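Local coordinates for protein L-threonine-O-3-phosphate decarboxylase (Porphyromonas gingivalis, PDB 3FKD) that probably binds pyridoxal 5'-phosphate and is thought to decarboxylate L-threonine O-3-phosphate, at residues T54-L59 and V65-I70; Y193-A198 and E234-I239; V258-A263 and A326-F331. One frame throughout, in Å; residues are numbered along the deposited sequence.

How the interactions relate
Two of the three contacts belong to one packed region and the third stands apart. Interactions 1 and 2 have centres about 14 Å apart and touch through their helices, L55 CD2 lying 3.6 Å from A236 CB, so helix 53-62 links the turn at 65-70 with helix 230-241. Interaction 2 also contains the S-F-S-H sequence at 194-197, whose last residue, H197, probably stands where relatives carry the cofactor-binding lysine, which makes it probably the contact nearest the pyridoxal phosphate site. Interaction 3 belongs to the five-stranded domain: its centre is about 29 Å from that of interaction 2 and about 41 Å from that of interaction 1, on the other side of the chain's centre from interaction 1.

Interaction 1: residues T54-L59 and V65-I70; sequences TLRQML and VDNNAI
A side-on arginine-asparagine hydrogen-bonded contact, backed by a small apolar cluster, joins helix 53-62 to the turn that follows it and leads into strand 70-73. R56 and N67 carry the polar half. R56 runs extended through its first two torsions and then bends at chi3 (70°), which brings the side edge of the guanidinium to the N67 amide. Both R56 NE and R56 NH2 donate to the single acceptor N67 OD1, at 2.6 and 2.8 Å. That oxygen lies nearly in the guanidinium plane, while the two flat groups are turned 71° against each other. Two donors on one oxygen should restrain rotation of the asparagine amide, and the remaining R56 NH1 forms a salt bridge with D51, so the guanidinium has a second partner there. Closer to the helix, R56 CD rests 3.4 Å from I70 O. The methyl I70 CG2 fits between the helix side chains, 3.7 Å from R56 CG and 3.9 Å from L59 CD1, and forms the buried side of the contact. The arrangement is a local helix-turn-strand connection, here delivering the chain to the edge strand 70-73 of the seven-stranded sheet characteristic of fold type I pyridoxal phosphate enzymes.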
ATOM      1  N   THR A  54      10.508 -11.478   7.620  1.00 24.95           N
ATOM      2  CA  THR A  54      10.579 -11.829   9.015  1.00 25.09           C
ATOM      3  C   THR A  54       9.175 -11.894   9.624  1.00 27.82           C
ATOM      4  O   THR A  54       8.864 -12.820  10.405  1.00 26.83           O
ATOM      5  CB  THR A  54      11.492 -10.851   9.819  1.00 27.46           C
ATOM      6  OG1 THR A  54      12.824 -10.955   9.333  1.00 28.98           O
ATOM      7  CG2 THR A  54      11.548 -11.230  11.246  1.00 23.44           C
ATOM      8  N   LEU A  55       8.324 -10.922   9.272  1.00 25.96           N
ATOM      9  CA  LEU A  55       6.936 -10.980   9.702  1.00 25.06           C
ATOM     10  C   LEU A  55       6.274 -12.237   9.167  1.00 25.13           C
ATOM     11  O   LEU A  55       5.627 -12.966   9.916  1.00 26.17           O
ATOM     12  CB  LEU A  55       6.147  -9.738   9.297  1.00 23.67           C
ATOM     13  CG  LEU A  55       4.714  -9.582   9.819  1.00 20.46           C
ATOM     14  CD1 LEU A  55       4.655  -9.882  11.326  1.00 21.77           C
ATOM     15  CD2 LEU A  55       4.205  -8.210   9.540  1.00 17.32           C
ATOM     16  N   ARG A  56       6.468 -12.498   7.878  1.00 26.90           N
ATOM     17  CA  ARG A  56       5.907 -13.680   7.240  1.00 27.10           C
ATOM     18  C   ARG A  56       6.290 -14.924   8.011  1.00 27.91           C
ATOM     19  O   ARG A  56       5.435 -15.741   8.366  1.00 27.62           O
ATOM     20  CB  ARG A  56       6.386 -13.804   5.792  1.00 27.80           C
ATOM     21  CG  ARG A  56       5.693 -14.911   5.016  1.00 28.69           C
ATOM     22  CD  ARG A  56       6.335 -15.099   3.668  1.00 29.35           C
ATOM     23  NE  ARG A  56       7.667 -15.690   3.770  1.00 31.33           N
ATOM     24  CZ  ARG A  56       8.784 -15.113   3.327  1.00 33.76           C
ATOM     25  NH1 ARG A  56       8.742 -13.924   2.742  1.00 31.93           N
ATOM     26  NH2 ARG A  56       9.949 -15.726   3.451  1.00 33.73           N
ATOM     27  N   GLN A  57       7.581 -15.059   8.273  1.00 27.85           N
ATOM     28  CA  GLN A  57       8.094 -16.180   9.048  1.00 30.12           C
ATOM     29  C   GLN A  57       7.385 -16.317  10.413  1.00 29.60           C
ATOM     30  O   GLN A  57       6.879 -17.386  10.735  1.00 32.12           O
ATOM     31  CB  GLN A  57       9.615 -16.065   9.170  1.00 33.47           C
ATOM     32  CG  GLN A  57      10.295 -17.014  10.129  1.00 38.01           C
ATOM     33  CD  GLN A  57      10.203 -18.462   9.693  1.00 46.27           C
ATOM     34  OE1 GLN A  57       9.210 -19.163   9.974  1.00 45.90           O
ATOM     35  NE2 GLN A  57      11.257 -18.936   9.017  1.00 49.12           N
HETATM   36  N   MSE A  58       7.313 -15.250  11.201  1.00 28.36           N
HETATM   37  CA  MSE A  58       6.649 -15.342  12.510  1.00 29.13           C
HETATM   38  C   MSE A  58       5.123 -15.587  12.449  1.00 29.28           C
HETATM   39  O   MSE A  58       4.535 -16.080  13.415  1.00 30.27           O
HETATM   40  CB  MSE A  58       6.884 -14.094  13.346  1.00 28.83           C
HETATM   41  CG  MSE A  58       8.327 -13.602  13.419  1.00 29.39           C
HETATM   42 SE   MSE A  58       8.174 -11.822  14.212  1.00 56.90          SE
HETATM   43  CE  MSE A  58       9.777 -10.962  13.587  1.00 32.32           C
ATOM     44  N   LEU A  59       4.475 -15.209  11.351  1.00 26.84           N
ATOM     45  CA  LEU A  59       3.068 -15.494  11.199  1.00 25.81           C
ATOM     46  C   LEU A  59       2.907 -16.984  10.950  1.00 26.62           C
ATOM     47  O   LEU A  59       2.112 -17.648  11.583  1.00 26.31           O
ATOM     48  CB  LEU A  59       2.481 -14.684  10.039  1.00 26.12           C
ATOM     49  CG  LEU A  59       2.226 -13.189  10.280  1.00 24.31           C
ATOM     50  CD1 LEU A  59       1.844 -12.449   9.000  1.00 19.77           C
ATOM     51  CD2 LEU A  59       1.170 -12.994  11.382  1.00 21.91           C
ATOM     52  N   VAL A  65       1.532 -22.854  10.100  1.00 30.15           N
ATOM     53  CA  VAL A  65       1.476 -22.972   8.656  1.00 31.73           C
ATOM     54  C   VAL A  65       2.876 -22.817   8.117  1.00 33.99           C
ATOM     55  O   VAL A  65       3.759 -22.349   8.823  1.00 35.70           O
ATOM     56  CB  VAL A  65       0.523 -21.914   8.042  1.00 30.92           C
ATOM     57  CG1 VAL A  65       0.704 -21.837   6.555  1.00 31.91           C
ATOM     58  CG2 VAL A  65      -0.911 -22.279   8.341  1.00 29.47           C
ATOM     59  N   ASP A  66       3.101 -23.232   6.880  1.00 33.42           N
ATOM     60  CA  ASP A  66       4.419 -23.065   6.285  1.00 35.99           C
ATOM     61  C   ASP A  66       4.717 -21.621   5.908  1.00 34.96           C
ATOM     62  O   ASP A  66       3.821 -20.826   5.634  1.00 32.44           O
ATOM     63  CB  ASP A  66       4.584 -23.975   5.065  1.00 40.80           C
ATOM     64  CG  ASP A  66       4.403 -25.461   5.415  1.00 48.84           C
ATOM     65  OD1 ASP A  66       4.365 -25.797   6.624  1.00 47.09           O
ATOM     66  OD2 ASP A  66       4.308 -26.291   4.483  1.00 52.99           O
ATOM     67  N   ASN A  67       6.002 -21.294   5.910  1.00 36.68           N
ATOM     68  CA  ASN A  67       6.479 -20.005   5.450  1.00 34.77           C
ATOM     69  C   ASN A  67       5.907 -19.702   4.061  1.00 35.92           C
ATOM     70  O   ASN A  67       5.572 -18.557   3.754  1.00 34.44           O
ATOM     71  CB  ASN A  67       7.995 -20.051   5.382  1.00 33.82           C
ATOM     72  CG  ASN A  67       8.638 -18.730   5.729  1.00 38.65           C
ATOM     73  OD1 ASN A  67       8.710 -17.810   4.908  1.00 37.35           O
ATOM     74  ND2 ASN A  67       9.126 -18.633   6.967  1.00 40.93           N
ATOM     75  N   ASN A  68       5.824 -20.752   3.239  1.00 34.44           N
ATOM     76  CA  ASN A  68       5.265 -20.725   1.902  1.00 37.21           C
ATOM     77  C   ASN A  68       3.792 -20.299   1.811  1.00 36.87           C
ATOM     78  O   ASN A  68       3.277 -19.998   0.727  1.00 35.90           O
ATOM     79  CB  ASN A  68       5.309 -22.140   1.342  1.00 41.13           C
ATOM     80  CG  ASN A  68       6.640 -22.501   0.789  1.00 50.26           C
ATOM     81  OD1 ASN A  68       7.393 -21.633   0.312  1.00 54.04           O
ATOM     82  ND2 ASN A  68       6.960 -23.799   0.831  1.00 52.85           N
ATOM     83  N   ALA A  69       3.087 -20.352   2.929  1.00 33.69           N
ATOM     84  CA  ALA A  69       1.647 -20.198   2.855  1.00 33.25           C
ATOM     85  C   ALA A  69       1.161 -18.842   3.347  1.00 30.14           C
ATOM     86  O   ALA A  69      -0.047 -18.614   3.369  1.00 30.17           O
ATOM     87  CB  ALA A  69       0.931 -21.349   3.584  1.00 29.05           C
ATOM     88  N   ILE A  70       2.078 -17.968   3.773  1.00 26.51           N
ATOM     89  CA  ILE A  70       1.683 -16.611   4.153  1.00 26.02           C
ATOM     90  C   ILE A  70       2.202 -15.574   3.167  1.00 25.52           C
ATOM     91  O   ILE A  70       3.237 -15.728   2.537  1.00 27.22           O
ATOM     92  CB  ILE A  70       2.049 -16.210   5.633  1.00 25.33           C
ATOM     93  CG1 ILE A  70       1.000 -16.715   6.624  1.00 27.65           C
ATOM     94  CG2 ILE A  70       2.085 -14.702   5.805  1.00 21.56           C
ATOM     95  CD1 ILE A  70       1.128 -18.162   7.048  1.00 30.97           C
TER

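Interaction 2: residues Y193-A198 and E234-I239; sequences YSFSHA and EAAKFI
The nearest CA atoms of the two segments, F195 CA and A236 CA, are 7.4 Å apart, and no hydrogen bond crosses between the segments, so apolar packing makes this contact. It lies in the large domain of the fold type I architecture, where the chain leaves strand 189-194 and turns into the short helix 196-199; helix 230-241 packs against that turn. The sequence S-F-S-H at 194-197 matches the segment that bears the cofactor-binding lysine in relatives, with H197 probably at that position here. S194 OG accepts a weak capping bond from S196 N at the turn that leads into the helix, and Y47 of the second subunit packs on S196 and H197. F195, between S194 and S196 in the chain, points toward helix 230-241. Its chi1 of -80° sends the ring toward that helix, and chi2 of -90° turns a face to A236. The methyl A236 CB stands 3.9 Å from the ring centroid and 20° off the normal, a CH-pi contact, and is shared with L55 of helix 53-62. One helical turn further on, I239 approaches at the ring's rim and near its plane, with I239 CD1 4.0 Å from F195 CD1.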
ATOM      1  N   TYR A 193      -6.438 -12.274   6.405  1.00 20.24           N
ATOM      2  CA  TYR A 193      -6.448 -11.772   7.759  1.00 20.42           C
ATOM      3  C   TYR A 193      -6.198 -10.252   7.823  1.00 19.83           C
ATOM      4  O   TYR A 193      -5.709  -9.663   6.860  1.00 18.83           O
ATOM      5  CB  TYR A 193      -5.452 -12.555   8.597  1.00 19.15           C
ATOM      6  CG  TYR A 193      -6.042 -13.848   9.082  1.00 21.53           C
ATOM      7  CD1 TYR A 193      -6.731 -13.910  10.300  1.00 20.45           C
ATOM      8  CD2 TYR A 193      -5.957 -15.009   8.316  1.00 23.43           C
ATOM      9  CE1 TYR A 193      -7.277 -15.078  10.746  1.00 21.22           C
ATOM     10  CE2 TYR A 193      -6.531 -16.202   8.769  1.00 24.45           C
ATOM     11  CZ  TYR A 193      -7.188 -16.218   9.979  1.00 22.85           C
ATOM     12  OH  TYR A 193      -7.745 -17.381  10.448  1.00 25.80           O
ATOM     13  N   SER A 194      -6.545  -9.638   8.954  1.00 18.18           N
ATOM     14  CA  SER A 194      -6.510  -8.189   9.093  1.00 18.20           C
ATOM     15  C   SER A 194      -5.963  -7.662  10.432  1.00 17.54           C
ATOM     16  O   SER A 194      -6.240  -8.189  11.483  1.00 16.94           O
ATOM     17  CB  SER A 194      -7.913  -7.627   8.876  1.00 17.34           C
ATOM     18  OG  SER A 194      -7.901  -6.232   9.043  1.00 17.39           O
ATOM     19  N   PHE A 195      -5.227  -6.573  10.380  1.00 17.20           N
ATOM     20  CA  PHE A 195      -4.727  -5.958  11.584  1.00 16.83           C
ATOM     21  C   PHE A 195      -5.510  -4.688  11.830  1.00 17.62           C
ATOM     22  O   PHE A 195      -5.429  -4.104  12.899  1.00 18.05           O
ATOM     23  CB  PHE A 195      -3.207  -5.682  11.492  1.00 16.01           C
ATOM     24  CG  PHE A 195      -2.339  -6.905  11.758  1.00 16.61           C
ATOM     25  CD1 PHE A 195      -1.902  -7.210  13.051  1.00 16.60           C
ATOM     26  CD2 PHE A 195      -1.933  -7.729  10.719  1.00 15.90           C
ATOM     27  CE1 PHE A 195      -1.137  -8.334  13.309  1.00 15.03           C
ATOM     28  CE2 PHE A 195      -1.157  -8.849  10.964  1.00 15.68           C
ATOM     29  CZ  PHE A 195      -0.760  -9.148  12.247  1.00 18.05           C
ATOM     30  N   SER A 196      -6.284  -4.258  10.838  1.00 18.66           N
ATOM     31  CA  SER A 196      -7.052  -3.023  11.011  1.00 18.94           C
ATOM     32  C   SER A 196      -8.152  -3.105  12.071  1.00 18.30           C
ATOM     33  O   SER A 196      -8.324  -2.168  12.839  1.00 17.23           O
ATOM     34  CB  SER A 196      -7.714  -2.553   9.712  1.00 19.14           C
ATOM     35  OG  SER A 196      -6.999  -2.890   8.568  1.00 19.39           O
ATOM     36  N   HIS A 197      -8.914  -4.205  12.065  1.00 19.18           N
ATOM     37  CA  HIS A 197     -10.195  -4.283  12.786  1.00 18.42           C
ATOM     38  C   HIS A 197     -10.054  -4.682  14.244  1.00 18.97           C
ATOM     39  O   HIS A 197     -10.510  -3.952  15.106  1.00 17.28           O
ATOM     40  CB  HIS A 197     -11.154  -5.238  12.092  1.00 18.75           C
ATOM     41  CG  HIS A 197     -11.376  -4.916  10.650  1.00 20.00           C
ATOM     42  ND1 HIS A 197     -12.268  -3.947  10.225  1.00 19.68           N
ATOM     43  CD2 HIS A 197     -10.829  -5.440   9.536  1.00 18.38           C
ATOM     44  CE1 HIS A 197     -12.246  -3.885   8.914  1.00 20.10           C
ATOM     45  NE2 HIS A 197     -11.382  -4.783   8.470  1.00 21.04           N
ATOM     46  N   ALA A 198      -9.407  -5.835  14.480  1.00 20.31           N
ATOM     47  CA  ALA A 198      -9.258  -6.423  15.818  1.00 21.35           C
ATOM     48  C   ALA A 198      -8.362  -5.586  16.700  1.00 19.41           C
ATOM     49  O   ALA A 198      -8.475  -5.649  17.912  1.00 20.69           O
ATOM     50  CB  ALA A 198      -8.750  -7.878  15.759  1.00 19.72           C
ATOM     51  N   GLU A 234       6.281  -3.378  12.026  1.00 19.12           N
ATOM     52  CA  GLU A 234       6.722  -3.210  13.390  1.00 21.05           C
ATOM     53  C   GLU A 234       5.544  -3.324  14.392  1.00 21.42           C
ATOM     54  O   GLU A 234       5.667  -3.975  15.427  1.00 21.46           O
ATOM     55  CB  GLU A 234       7.462  -1.873  13.486  1.00 21.08           C
ATOM     56  CG  GLU A 234       8.071  -1.565  14.806  1.00 26.11           C
ATOM     57  CD  GLU A 234       9.289  -2.430  15.174  1.00 28.40           C
ATOM     58  OE1 GLU A 234       9.798  -3.180  14.332  1.00 26.81           O
ATOM     59  OE2 GLU A 234       9.739  -2.336  16.342  1.00 31.51           O
ATOM     60  N   ALA A 235       4.402  -2.731  14.048  1.00 19.87           N
ATOM     61  CA  ALA A 235       3.190  -2.867  14.844  1.00 20.51           C
ATOM     62  C   ALA A 235       2.749  -4.314  14.915  1.00 21.07           C
ATOM     63  O   ALA A 235       2.440  -4.833  15.995  1.00 23.39           O
ATOM     64  CB  ALA A 235       2.072  -2.003  14.283  1.00 20.14           C
ATOM     65  N   ALA A 236       2.724  -4.971  13.766  1.00 21.06           N
ATOM     66  CA  ALA A 236       2.307  -6.371  13.705  1.00 21.34           C
ATOM     67  C   ALA A 236       3.187  -7.303  14.532  1.00 21.21           C
ATOM     68  O   ALA A 236       2.665  -8.175  15.236  1.00 22.21           O
ATOM     69  CB  ALA A 236       2.207  -6.866  12.245  1.00 17.61           C
ATOM     70  N   LYS A 237       4.502  -7.132  14.419  1.00 20.54           N
ATOM     71  CA  LYS A 237       5.468  -7.904  15.199  1.00 23.40           C
ATOM     72  C   LYS A 237       5.192  -7.805  16.704  1.00 24.15           C
ATOM     73  O   LYS A 237       5.235  -8.800  17.426  1.00 26.37           O
ATOM     74  CB  LYS A 237       6.895  -7.420  14.897  1.00 24.28           C
ATOM     75  CG  LYS A 237       7.570  -8.211  13.821  1.00 23.35           C
ATOM     76  CD  LYS A 237       8.797  -7.503  13.291  1.00 27.63           C
ATOM     77  CE  LYS A 237       9.361  -8.219  12.046  1.00 26.76           C
ATOM     78  NZ  LYS A 237      10.470  -7.496  11.407  1.00 30.75           N
ATOM     79  N   PHE A 238       4.904  -6.591  17.160  1.00 24.59           N
ATOM     80  CA  PHE A 238       4.525  -6.317  18.544  1.00 24.35           C
ATOM     81  C   PHE A 238       3.203  -7.002  18.982  1.00 24.02           C
ATOM     82  O   PHE A 238       3.152  -7.677  20.008  1.00 21.71           O
ATOM     83  CB  PHE A 238       4.446  -4.806  18.772  1.00 23.28           C
ATOM     84  CG  PHE A 238       4.465  -4.427  20.216  1.00 24.96           C
ATOM     85  CD1 PHE A 238       3.315  -4.016  20.853  1.00 25.18           C
ATOM     86  CD2 PHE A 238       5.627  -4.498  20.946  1.00 23.98           C
ATOM     87  CE1 PHE A 238       3.337  -3.666  22.184  1.00 25.70           C
ATOM     88  CE2 PHE A 238       5.641  -4.162  22.271  1.00 25.02           C
ATOM     89  CZ  PHE A 238       4.502  -3.746  22.887  1.00 26.26           C
ATOM     90  N   ILE A 239       2.142  -6.824  18.200  1.00 23.58           N
ATOM     91  CA  ILE A 239       0.893  -7.542  18.478  1.00 23.92           C
ATOM     92  C   ILE A 239       1.099  -9.074  18.593  1.00 23.86           C
ATOM     93  O   ILE A 239       0.560  -9.711  19.513  1.00 22.24           O
ATOM     94  CB  ILE A 239      -0.197  -7.200  17.442  1.00 21.49           C
ATOM     95  CG1 ILE A 239      -0.623  -5.730  17.619  1.00 22.56           C
ATOM     96  CG2 ILE A 239      -1.380  -8.211  17.514  1.00 18.00           C
ATOM     97  CD1 ILE A 239      -1.153  -5.040  16.334  1.00 18.32           C
TER

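Interaction 3: residues V258-A263 and A326-F331; sequences VDFITA and AQNQLF
F260 and F331 both hold CG anti to the backbone N (chi1 -164° for F260), whereas N328 places its CG beside its own backbone N, and these settings bring two rings and one amide together between helices 250-266 and 325-339. Within segments 258-263 and 326-331 the nearest CA atoms are those of F260 and N328, 6.5 Å apart. The F260 ring reaches toward helix 325-339 and is met in two distinct ways. Over one face lies N328: its CB sits 3.9 Å from the F260 ring centroid, almost on the normal, as a CH-pi contact, and its amide is laid flat over the same ring with the two planes only 6° apart. In this stack N328 CG is 3.9 Å from F260 CD2, and N328 OD1 is 3.8 Å from F260 CE2, so the oxygen lies over the ring's rim. The polar atoms of that amide are satisfied outside the pair; OD1 accepts a weak bond from Q323 N, which would help keep the amide flat on the ring. F331 meets the edge of F260 instead. The rings form an offset edge-to-face pair, with planes at 86° and centroids 5.5 Å apart, the edge of F260 pointing toward the face of F331; the closest atoms are F260 CZ and F331 CD2 at 3.7 Å. Beneath the pair, both phenylalanines touch I320 of strand 317-321, and F331 also meets I304 and M302 of strand 302-306, so the interhelical core continues into the sheet. This is helix-on-helix packing over a mixed sheet, the two-layer alpha/beta build of the small domain in fold type I enzymes.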
ATOM      1  N   VAL A 258     -26.285  -7.136  23.028  1.00 24.19           N
ATOM      2  CA  VAL A 258     -27.600  -7.629  23.339  1.00 25.25           C
ATOM      3  C   VAL A 258     -28.401  -6.538  24.068  1.00 26.13           C
ATOM      4  O   VAL A 258     -29.485  -6.206  23.630  1.00 26.14           O
ATOM      5  CB  VAL A 258     -27.513  -8.912  24.160  1.00 26.88           C
ATOM      6  CG1 VAL A 258     -28.876  -9.292  24.738  1.00 21.89           C
ATOM      7  CG2 VAL A 258     -26.894 -10.024  23.333  1.00 23.60           C
ATOM      8  N   ASP A 259     -27.863  -5.951  25.145  1.00 26.66           N
ATOM      9  CA  ASP A 259     -28.563  -4.846  25.819  1.00 27.63           C
ATOM     10  C   ASP A 259     -28.816  -3.667  24.878  1.00 29.69           C
ATOM     11  O   ASP A 259     -29.743  -2.889  25.091  1.00 29.66           O
ATOM     12  CB  ASP A 259     -27.831  -4.297  27.044  1.00 26.69           C
ATOM     13  CG  ASP A 259     -27.367  -5.368  28.008  1.00 28.15           C
ATOM     14  OD1 ASP A 259     -27.833  -6.527  27.940  1.00 26.27           O
ATOM     15  OD2 ASP A 259     -26.500  -5.019  28.845  1.00 29.46           O
ATOM     16  N   PHE A 260     -27.982  -3.519  23.849  1.00 28.97           N
ATOM     17  CA  PHE A 260     -28.170  -2.443  22.883  1.00 27.64           C
ATOM     18  C   PHE A 260     -29.314  -2.769  21.916  1.00 29.28           C
ATOM     19  O   PHE A 260     -30.175  -1.924  21.678  1.00 29.17           O
ATOM     20  CB  PHE A 260     -26.867  -2.183  22.136  1.00 30.38           C
ATOM     21  CG  PHE A 260     -26.817  -0.862  21.389  1.00 29.33           C
ATOM     22  CD1 PHE A 260     -27.731   0.137  21.634  1.00 28.59           C
ATOM     23  CD2 PHE A 260     -25.795  -0.613  20.488  1.00 26.84           C
ATOM     24  CE1 PHE A 260     -27.657   1.341  20.973  1.00 27.69           C
ATOM     25  CE2 PHE A 260     -25.730   0.588  19.843  1.00 27.89           C
ATOM     26  CZ  PHE A 260     -26.675   1.563  20.079  1.00 27.74           C
ATOM     27  N   ILE A 261     -29.332  -3.996  21.392  1.00 27.83           N
ATOM     28  CA  ILE A 261     -30.333  -4.412  20.418  1.00 27.92           C
ATOM     29  C   ILE A 261     -31.750  -4.501  20.989  1.00 31.78           C
ATOM     30  O   ILE A 261     -32.726  -4.168  20.316  1.00 33.51           O
ATOM     31  CB  ILE A 261     -29.936  -5.729  19.724  1.00 29.52           C
ATOM     32  CG1 ILE A 261     -28.665  -5.496  18.858  1.00 28.39           C
ATOM     33  CG2 ILE A 261     -31.087  -6.222  18.863  1.00 26.97           C
ATOM     34  CD1 ILE A 261     -28.108  -6.734  18.153  1.00 23.39           C
ATOM     35  N   THR A 262     -31.839  -4.938  22.238  1.00 30.45           N
ATOM     36  CA  THR A 262     -33.074  -5.019  22.992  1.00 28.55           C
ATOM     37  C   THR A 262     -33.708  -3.650  23.142  1.00 30.97           C
ATOM     38  O   THR A 262     -34.904  -3.451  22.852  1.00 35.32           O
ATOM     39  CB  THR A 262     -32.791  -5.550  24.404  1.00 29.38           C
ATOM     40  OG1 THR A 262     -32.255  -6.883  24.326  1.00 28.19           O
ATOM     41  CG2 THR A 262     -34.053  -5.522  25.244  1.00 28.53           C
ATOM     42  N   ALA A 263     -32.931  -2.704  23.638  1.00 29.19           N
ATOM     43  CA  ALA A 263     -33.422  -1.348  23.735  1.00 29.50           C
ATOM     44  C   ALA A 263     -33.820  -0.835  22.355  1.00 34.49           C
ATOM     45  O   ALA A 263     -34.899  -0.257  22.217  1.00 36.98           O
ATOM     46  CB  ALA A 263     -32.414  -0.441  24.382  1.00 26.95           C
ATOM     47  N   ALA A 326     -22.959   3.530  28.509  1.00 29.38           N
ATOM     48  CA  ALA A 326     -23.340   4.932  28.580  1.00 31.16           C
ATOM     49  C   ALA A 326     -23.505   5.602  27.189  1.00 32.84           C
ATOM     50  O   ALA A 326     -24.401   6.392  27.004  1.00 37.63           O
ATOM     51  CB  ALA A 326     -22.384   5.727  29.467  1.00 27.43           C
ATOM     52  N   GLN A 327     -22.653   5.307  26.217  1.00 32.45           N
ATOM     53  CA  GLN A 327     -22.798   5.938  24.899  1.00 32.48           C
ATOM     54  C   GLN A 327     -23.992   5.337  24.196  1.00 32.97           C
ATOM     55  O   GLN A 327     -24.679   6.013  23.459  1.00 34.08           O
ATOM     56  CB  GLN A 327     -21.543   5.709  24.034  1.00 33.10           C
ATOM     57  CG  GLN A 327     -20.475   6.829  24.093  1.00 33.15           C
ATOM     58  CD  GLN A 327     -19.042   6.317  24.160  1.00 28.62           C
ATOM     59  OE1 GLN A 327     -18.752   5.139  23.931  1.00 28.71           O
ATOM     60  NE2 GLN A 327     -18.150   7.202  24.520  1.00 26.65           N
ATOM     61  N   ASN A 328     -24.200   4.038  24.407  1.00 34.08           N
ATOM     62  CA  ASN A 328     -25.294   3.314  23.786  1.00 33.02           C
ATOM     63  C   ASN A 328     -26.598   3.872  24.333  1.00 34.48           C
ATOM     64  O   ASN A 328     -27.529   4.158  23.591  1.00 33.12           O
ATOM     65  CB  ASN A 328     -25.204   1.799  24.058  1.00 30.29           C
ATOM     66  CG  ASN A 328     -23.955   1.164  23.479  1.00 29.68           C
ATOM     67  OD1 ASN A 328     -23.308   1.725  22.598  1.00 28.11           O
ATOM     68  ND2 ASN A 328     -23.611  -0.028  23.978  1.00 29.55           N
ATOM     69  N   GLN A 329     -26.639   4.048  25.647  1.00 36.30           N
ATOM     70  CA  GLN A 329     -27.829   4.568  26.296  1.00 39.34           C
ATOM     71  C   GLN A 329     -28.163   5.924  25.659  1.00 39.84           C
ATOM     72  O   GLN A 329     -29.276   6.170  25.190  1.00 41.59           O
ATOM     73  CB  GLN A 329     -27.602   4.675  27.812  1.00 38.97           C
ATOM     74  CG  GLN A 329     -28.865   4.944  28.646  1.00 51.72           C
ATOM     75  CD  GLN A 329     -29.837   3.742  28.726  1.00 59.64           C
ATOM     76  OE1 GLN A 329     -29.829   2.854  27.852  1.00 59.55           O
ATOM     77  NE2 GLN A 329     -30.681   3.716  29.783  1.00 55.00           N
ATOM     78  N   LEU A 330     -27.160   6.779  25.594  1.00 37.87           N
ATOM     79  CA  LEU A 330     -27.320   8.114  25.062  1.00 40.21           C
ATOM     80  C   LEU A 330     -27.602   8.153  23.541  1.00 42.68           C
ATOM     81  O   LEU A 330     -28.089   9.161  23.011  1.00 45.43           O
ATOM     82  CB  LEU A 330     -26.070   8.894  25.392  1.00 39.49           C
ATOM     83  CG  LEU A 330     -25.993  10.321  24.898  1.00 46.06           C
ATOM     84  CD1 LEU A 330     -27.330  11.016  25.115  1.00 46.57           C
ATOM     85  CD2 LEU A 330     -24.833  11.015  25.635  1.00 47.98           C
ATOM     86  N   PHE A 331     -27.313   7.061  22.843  1.00 36.95           N
ATOM     87  CA  PHE A 331     -27.645   6.975  21.432  1.00 37.47           C
ATOM     88  C   PHE A 331     -29.121   6.620  21.260  1.00 37.81           C
ATOM     89  O   PHE A 331     -29.762   7.015  20.294  1.00 36.86           O
ATOM     90  CB  PHE A 331     -26.734   5.953  20.745  1.00 35.83           C
ATOM     91  CG  PHE A 331     -27.196   5.539  19.387  1.00 32.46           C
ATOM     92  CD1 PHE A 331     -26.473   5.880  18.267  1.00 31.57           C
ATOM     93  CD2 PHE A 331     -28.346   4.786  19.230  1.00 33.92           C
ATOM     94  CE1 PHE A 331     -26.896   5.478  17.002  1.00 31.77           C
ATOM     95  CE2 PHE A 331     -28.785   4.393  17.979  1.00 31.02           C
ATOM     96  CZ  PHE A 331     -28.063   4.733  16.869  1.00 32.43           C
TER